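Local coordinates for protein alginate lyase (Bacteroides ovatus, PDB 3NNB) that probably cleaves alginate by beta-elimination, as alginate lyases do, at residues A15-K20 with Y115-D120; P144-G149 with T200-W205. All blocks are in the same frame, centred on the assembly; numbering follows the deposited sequence.

Contact 1 of 2, residues A15-K20 with Y115-D120; sequences AKVKEK and YYFSGD
With CG anti to the backbone N (chi1 178°) and a chain extended beyond it, Lys-18 reaches across to Tyr-116, whose own CG is likewise anti to its N (chi1 -176°). Lys-18 CD lies over one face of the phenol, 3.7 Å from the centroid of the Tyr-116 ring, a CH-pi contact, while the ammonium is an off-centre cation-pi partner of the same ring. Lys-18 NZ then donates to Tyr-116 O at 2.7 Å, in the plane of that carbonyl. Water 1 takes a second N-H, with Lys-18 NZ to the water O at 3.0 Å, and passes the link on to Tyr-115 O. The ammonium thus serves two successive carbonyls near the C-terminal end of helix 98-118, one directly and one through water, where it would probably be favoured by the helix dipole. A methionine here would probably leave Tyr-116 O without this donor and break the water bridge to Tyr-115 O. At the far end of the phenol, Tyr-116 OH rests 3.4 Å from Ala-15 CA. Val-17 CG1 meets the edge of the Phe-117 ring at CE1, 3.6 Å away. The contact joins the ends of helices 11-19 and 98-118; Leu-14 also packs on Tyr-116 and Phe-117, and Leu-33 of helix 27-41 adds to the cover of Phe-117.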
loop_
_atom_site.group_PDB
_atom_site.type_symbol
_atom_site.label_atom_id
_atom_site.label_comp_id
_atom_site.label_asym_id
_atom_site.label_seq_id
_atom_site.Cartn_x
_atom_site.Cartn_y
_atom_site.Cartn_z
ATOM N N ALA A 15 -16.178 11.057 -6.004
ATOM C CA ALA A 15 -16.755 12.200 -6.719
ATOM C C ALA A 15 -17.890 12.800 -5.921
ATOM O O ALA A 15 -18.054 14.032 -5.926
ATOM C CB ALA A 15 -17.216 11.792 -8.145
ATOM N N LYS A 16 -18.677 11.970 -5.246
ATOM C CA LYS A 16 -19.775 12.493 -4.433
ATOM C C LYS A 16 -19.276 13.177 -3.175
ATOM O O LYS A 16 -19.801 14.214 -2.763
ATOM C CB LYS A 16 -20.816 11.404 -4.104
ATOM C CG LYS A 16 -21.491 10.859 -5.325
ATOM C CD LYS A 16 -22.472 9.760 -4.990
ATOM C CE LYS A 16 -23.262 9.407 -6.254
ATOM N NZ LYS A 16 -24.131 8.208 -6.100
ATOM N N VAL A 17 -18.237 12.625 -2.553
ATOM C CA VAL A 17 -17.642 13.274 -1.407
ATOM C C VAL A 17 -17.085 14.639 -1.821
ATOM O O VAL A 17 -17.213 15.586 -1.081
ATOM C CB VAL A 17 -16.520 12.406 -0.748
ATOM C CG1 VAL A 17 -15.834 13.181 0.402
ATOM C CG2 VAL A 17 -17.068 11.075 -0.243
ATOM N N LYS A 18 -16.470 14.720 -3.005
ATOM C CA LYS A 18 -15.946 15.991 -3.516
ATOM C C LYS A 18 -17.084 17.007 -3.699
ATOM O O LYS A 18 -16.954 18.173 -3.286
ATOM C CB LYS A 18 -15.184 15.802 -4.854
ATOM C CG LYS A 18 -14.646 17.158 -5.447
ATOM C CD LYS A 18 -13.990 17.004 -6.799
ATOM C CE LYS A 18 -13.745 18.376 -7.426
ATOM N NZ LYS A 18 -12.594 18.410 -8.381
ATOM N N GLU A 19 -18.198 16.575 -4.302
ATOM C CA GLU A 19 -19.338 17.520 -4.484
ATOM C C GLU A 19 -19.773 18.059 -3.112
ATOM O O GLU A 19 -20.158 19.227 -2.976
ATOM C CB GLU A 19 -20.556 16.859 -5.146
ATOM C CG GLU A 19 -20.404 16.458 -6.576
ATOM C CD GLU A 19 -21.710 15.806 -7.159
ATOM O OE1 GLU A 19 -22.358 14.937 -6.509
ATOM O OE2 GLU A 19 -22.084 16.164 -8.290
ATOM N N LYS A 20 -19.767 17.166 -2.114
ATOM C CA LYS A 20 -20.255 17.448 -0.771
ATOM C C LYS A 20 -19.123 17.831 0.196
ATOM O O LYS A 20 -19.302 17.775 1.380
ATOM C CB LYS A 20 -21.012 16.209 -0.250
ATOM C CG LYS A 20 -22.270 15.891 -1.073
ATOM C CD LYS A 20 -22.841 14.532 -0.750
ATOM C CE LYS A 20 -23.498 14.497 0.605
ATOM N NZ LYS A 20 -24.159 13.148 0.947
ATOM N N TYR A 115 -5.506 18.712 -4.229
ATOM C CA TYR A 115 -5.878 19.335 -5.491
ATOM C C TYR A 115 -7.318 18.905 -5.943
ATOM O O TYR A 115 -8.148 19.726 -6.366
ATOM C CB TYR A 115 -4.867 19.009 -6.590
ATOM C CG TYR A 115 -5.368 19.465 -7.930
ATOM C CD1 TYR A 115 -5.315 20.815 -8.277
ATOM C CD2 TYR A 115 -5.960 18.588 -8.810
ATOM C CE1 TYR A 115 -5.866 21.265 -9.475
ATOM C CE2 TYR A 115 -6.480 19.032 -10.020
ATOM C CZ TYR A 115 -6.445 20.357 -10.330
ATOM O OH TYR A 115 -6.950 20.771 -11.542
ATOM N N TYR A 116 -7.626 17.622 -5.836
ATOM C CA TYR A 116 -8.924 17.111 -6.254
ATOM C C TYR A 116 -10.057 17.781 -5.517
ATOM O O TYR A 116 -11.050 18.208 -6.135
ATOM C CB TYR A 116 -8.973 15.596 -6.041
ATOM C CG TYR A 116 -10.243 14.965 -6.546
ATOM C CD1 TYR A 116 -10.601 15.065 -7.890
ATOM C CD2 TYR A 116 -11.083 14.262 -5.691
ATOM C CE1 TYR A 116 -11.795 14.460 -8.347
ATOM C CE2 TYR A 116 -12.265 13.657 -6.147
ATOM C CZ TYR A 116 -12.593 13.767 -7.473
ATOM O OH TYR A 116 -13.766 13.187 -7.920
ATOM N N PHE A 117 -9.913 17.901 -4.200
ATOM C CA PHE A 117 -10.997 18.416 -3.372
ATOM C C PHE A 117 -11.118 19.941 -3.454
ATOM O O PHE A 117 -12.234 20.474 -3.334
ATOM C CB PHE A 117 -10.843 17.945 -1.923
ATOM C CG PHE A 117 -11.383 16.552 -1.702
ATOM C CD1 PHE A 117 -12.741 16.341 -1.519
ATOM C CD2 PHE A 117 -10.556 15.458 -1.709
ATOM C CE1 PHE A 117 -13.233 15.052 -1.341
ATOM C CE2 PHE A 117 -11.052 14.167 -1.548
ATOM C CZ PHE A 117 -12.383 13.970 -1.365
ATOM N N SER A 118 -9.988 20.643 -3.617
ATOM C CA SER A 118 -9.946 22.106 -3.512
ATOM C C SER A 118 -9.882 22.821 -4.846
ATOM O O SER A 118 -10.270 24.004 -4.939
ATOM C CB SER A 118 -8.750 22.578 -2.660
ATOM O OG SER A 118 -7.532 22.420 -3.377
ATOM N N GLY A 119 -9.354 22.153 -5.873
ATOM C CA GLY A 119 -9.008 22.779 -7.121
ATOM C C GLY A 119 -7.863 23.763 -7.094
ATOM O O GLY A 119 -7.595 24.425 -8.109
ATOM N N ASP A 120 -7.146 23.853 -5.971
ATOM C CA ASP A 120 -6.026 24.796 -5.867
ATOM C C ASP A 120 -4.804 24.226 -6.558
ATOM O O ASP A 120 -4.210 23.233 -6.093
ATOM C CB ASP A 120 -5.733 25.088 -4.405
ATOM C CG ASP A 120 -4.858 26.320 -4.215
ATOM O OD1 ASP A 120 -4.028 26.624 -5.108
ATOM O OD2 ASP A 120 -5.036 26.996 -3.171
HETATM O O HOH W 1 -9.919 19.683 -8.787
#

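Contact 2 of 2, residues P144-G149 with T200-W205; sequences PHLTYG and TQLVEW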
loop_
_atom_site.group_PDB
_atom_site.type_symbol
_atom_site.label_atom_id
_atom_site.label_comp_id
_atom_site.label_asym_id
_atom_site.label_seq_id
_atom_site.Cartn_x
_atom_site.Cartn_y
_atom_site.Cartn_z
ATOM N N PRO A 144 14.057 2.348 -12.171
ATOM C CA PRO A 144 12.804 1.605 -12.020
ATOM C C PRO A 144 13.012 0.091 -11.790
ATOM O O PRO A 144 12.649 -0.736 -12.630
ATOM C CB PRO A 144 12.066 1.892 -13.341
ATOM C CG PRO A 144 13.163 2.068 -14.296
ATOM C CD PRO A 144 14.255 2.789 -13.570
ATOM N N HIS A 145 13.576 -0.229 -10.625
ATOM C CA HIS A 145 13.767 -1.606 -10.161
ATOM C C HIS A 145 14.066 -1.598 -8.675
ATOM O O HIS A 145 14.421 -0.580 -8.110
ATOM C CB HIS A 145 14.906 -2.294 -10.897
ATOM C CG HIS A 145 16.255 -1.747 -10.568
ATOM N ND1 HIS A 145 16.994 -2.185 -9.478
ATOM C CD2 HIS A 145 17.000 -0.801 -11.177
ATOM C CE1 HIS A 145 18.136 -1.533 -9.445
ATOM N NE2 HIS A 145 18.160 -0.680 -10.453
ATOM N N LEU A 146 13.908 -2.759 -8.048
ATOM C CA LEU A 146 14.176 -2.922 -6.627
ATOM C C LEU A 146 15.136 -4.114 -6.410
ATOM O O LEU A 146 14.996 -4.890 -5.476
ATOM C CB LEU A 146 12.851 -3.083 -5.842
ATOM C CG LEU A 146 12.107 -1.749 -5.609
ATOM C CD1 LEU A 146 11.188 -1.508 -6.796
ATOM C CD2 LEU A 146 11.306 -1.776 -4.337
ATOM N N THR A 147 16.197 -4.197 -7.228
ATOM C CA THR A 147 17.224 -5.204 -7.034
ATOM C C THR A 147 17.846 -5.142 -5.644
ATOM O O THR A 147 18.228 -6.193 -5.088
ATOM C CB THR A 147 18.291 -5.107 -8.157
ATOM O OG1 THR A 147 17.611 -5.287 -9.395
ATOM C CG2 THR A 147 19.393 -6.199 -7.978
ATOM N N TYR A 148 17.909 -3.936 -5.059
ATOM C CA TYR A 148 18.530 -3.756 -3.745
ATOM C C TYR A 148 17.517 -3.383 -2.661
ATOM O O TYR A 148 17.865 -2.761 -1.684
ATOM C CB TYR A 148 19.710 -2.794 -3.837
ATOM C CG TYR A 148 20.791 -3.366 -4.757
ATOM C CD1 TYR A 148 21.700 -4.308 -4.269
ATOM C CD2 TYR A 148 20.852 -3.032 -6.102
ATOM C CE1 TYR A 148 22.655 -4.887 -5.113
ATOM C CE2 TYR A 148 21.781 -3.612 -6.935
ATOM C CZ TYR A 148 22.709 -4.522 -6.434
ATOM O OH TYR A 148 23.654 -5.122 -7.288
ATOM N N GLY A 149 16.250 -3.762 -2.886
ATOM C CA GLY A 149 15.206 -3.616 -1.868
ATOM C C GLY A 149 15.417 -4.632 -0.757
ATOM O O GLY A 149 15.575 -5.825 -1.019
ATOM N N THR A 200 6.209 1.524 -16.635
ATOM C CA THR A 200 6.313 0.491 -17.702
ATOM C C THR A 200 7.606 -0.287 -17.485
ATOM O O THR A 200 7.605 -1.511 -17.547
ATOM C CB THR A 200 6.295 1.119 -19.101
ATOM O OG1 THR A 200 5.007 1.722 -19.367
ATOM C CG2 THR A 200 6.628 0.093 -20.155
ATOM N N GLN A 201 8.702 0.434 -17.206
ATOM C CA GLN A 201 9.976 -0.178 -16.918
ATOM C C GLN A 201 9.972 -0.995 -15.650
ATOM O O GLN A 201 10.507 -2.093 -15.589
ATOM C CB GLN A 201 11.077 0.838 -16.891
ATOM C CG GLN A 201 11.403 1.375 -18.255
ATOM C CD GLN A 201 12.527 2.408 -18.166
ATOM O OE1 GLN A 201 12.289 3.553 -17.861
ATOM N NE2 GLN A 201 13.740 1.981 -18.405
ATOM N N LEU A 202 9.334 -0.485 -14.615
ATOM C CA LEU A 202 9.171 -1.276 -13.398
ATOM C C LEU A 202 8.442 -2.595 -13.643
ATOM O O LEU A 202 8.869 -3.631 -13.158
ATOM C CB LEU A 202 8.430 -0.457 -12.336
ATOM C CG LEU A 202 8.205 -1.183 -11.008
ATOM C CD1 LEU A 202 9.546 -1.511 -10.272
ATOM C CD2 LEU A 202 7.228 -0.463 -10.100
ATOM N N VAL A 203 7.330 -2.552 -14.367
ATOM C CA VAL A 203 6.567 -3.753 -14.715
ATOM C C VAL A 203 7.393 -4.760 -15.528
ATOM O O VAL A 203 7.372 -5.966 -15.202
ATOM C CB VAL A 203 5.217 -3.445 -15.403
ATOM C CG1 VAL A 203 4.571 -4.806 -15.944
ATOM C CG2 VAL A 203 4.251 -2.701 -14.402
ATOM N N GLU A 204 8.176 -4.264 -16.477
ATOM C CA GLU A 204 9.129 -5.108 -17.195
ATOM C C GLU A 204 10.109 -5.788 -16.247
ATOM O O GLU A 204 10.390 -6.971 -16.396
ATOM C CB GLU A 204 9.886 -4.291 -18.241
ATOM C CG GLU A 204 9.002 -3.966 -19.435
ATOM C CD GLU A 204 9.670 -3.072 -20.452
ATOM O OE1 GLU A 204 10.688 -2.438 -20.159
ATOM O OE2 GLU A 204 9.123 -3.010 -21.557
ATOM N N TRP A 205 10.644 -5.033 -15.288
ATOM C CA TRP A 205 11.543 -5.606 -14.320
ATOM C C TRP A 205 10.809 -6.635 -13.460
ATOM O O TRP A 205 11.375 -7.699 -13.146
ATOM C CB TRP A 205 12.147 -4.484 -13.459
ATOM C CG TRP A 205 13.057 -4.976 -12.410
ATOM C CD1 TRP A 205 14.365 -5.351 -12.568
ATOM C CD2 TRP A 205 12.730 -5.218 -11.044
ATOM N NE1 TRP A 205 14.877 -5.787 -11.365
ATOM C CE2 TRP A 205 13.897 -5.734 -10.415
ATOM C CE3 TRP A 205 11.561 -5.094 -10.287
ATOM C CZ2 TRP A 205 13.910 -6.109 -9.082
ATOM C CZ3 TRP A 205 11.591 -5.442 -8.961
ATOM C CH2 TRP A 205 12.763 -5.957 -8.369
HETATM O O HOH W 2 16.981 -7.699 -10.644
#
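Loop-on-helix packing, built on a tryptophan whose indole face packs against the loop, joins residues 144-149 to the C-terminal half of helix 189-208 in a largely helical chain, consistent with the alpha/alpha toroid of the six-hairpin clan. The loop ends in a type I beta turn from Leu-146 to Gly-149. Trp-205 CG is anti to its backbone N (chi1 178°), and one face of the indole receives the chain at two places. His-145 CB sits 3.4 Å from the centroid of the five-membered ring, only 3° off its normal, a CH-pi contact; farther along, Leu-146 N approaches the six-membered part, 3.4 Å from Trp-205 CH2. Two apolar contacts extend the joint: Pro-144 CG packs on Gln-201 CB at 3.5 Å, and Leu-146 CD1 meets Leu-202 CD1 at 3.8 Å. The imidazole itself is oblique to the indole and held by other bonds. His-145 ND1 accepts from Thr-147 N at 3.1 Å, the donor lying in the ring plane, and His-145 NE2 bonds to Asp-62, so its rotation is fixed from two sides. Water 2 bridges the segments, accepting from Trp-205 NE1 at 2.9 Å and lying 2.8 Å from Thr-147 OG1.

Contact 1 closes before contact 2 opens along the chain, and their nearest atoms are about 22 Å apart; they use different helices. Contact 1 joins the ends of two helices and is mostly buried, though its centre is farther from the centre of the chain (about 23 Å, against about 17 Å); contact 2 sets a loop on the C-terminal half of a helix and is only partly buried. Each has an aromatic face as its platform. In 15-20 with 115-120 the partner is a charged chain, whereas in 144-149 with 200-205 it is a CB and a backbone N of the loop. Water bridges occur in both contacts, but contact 1 adds a direct bond from an ammonium.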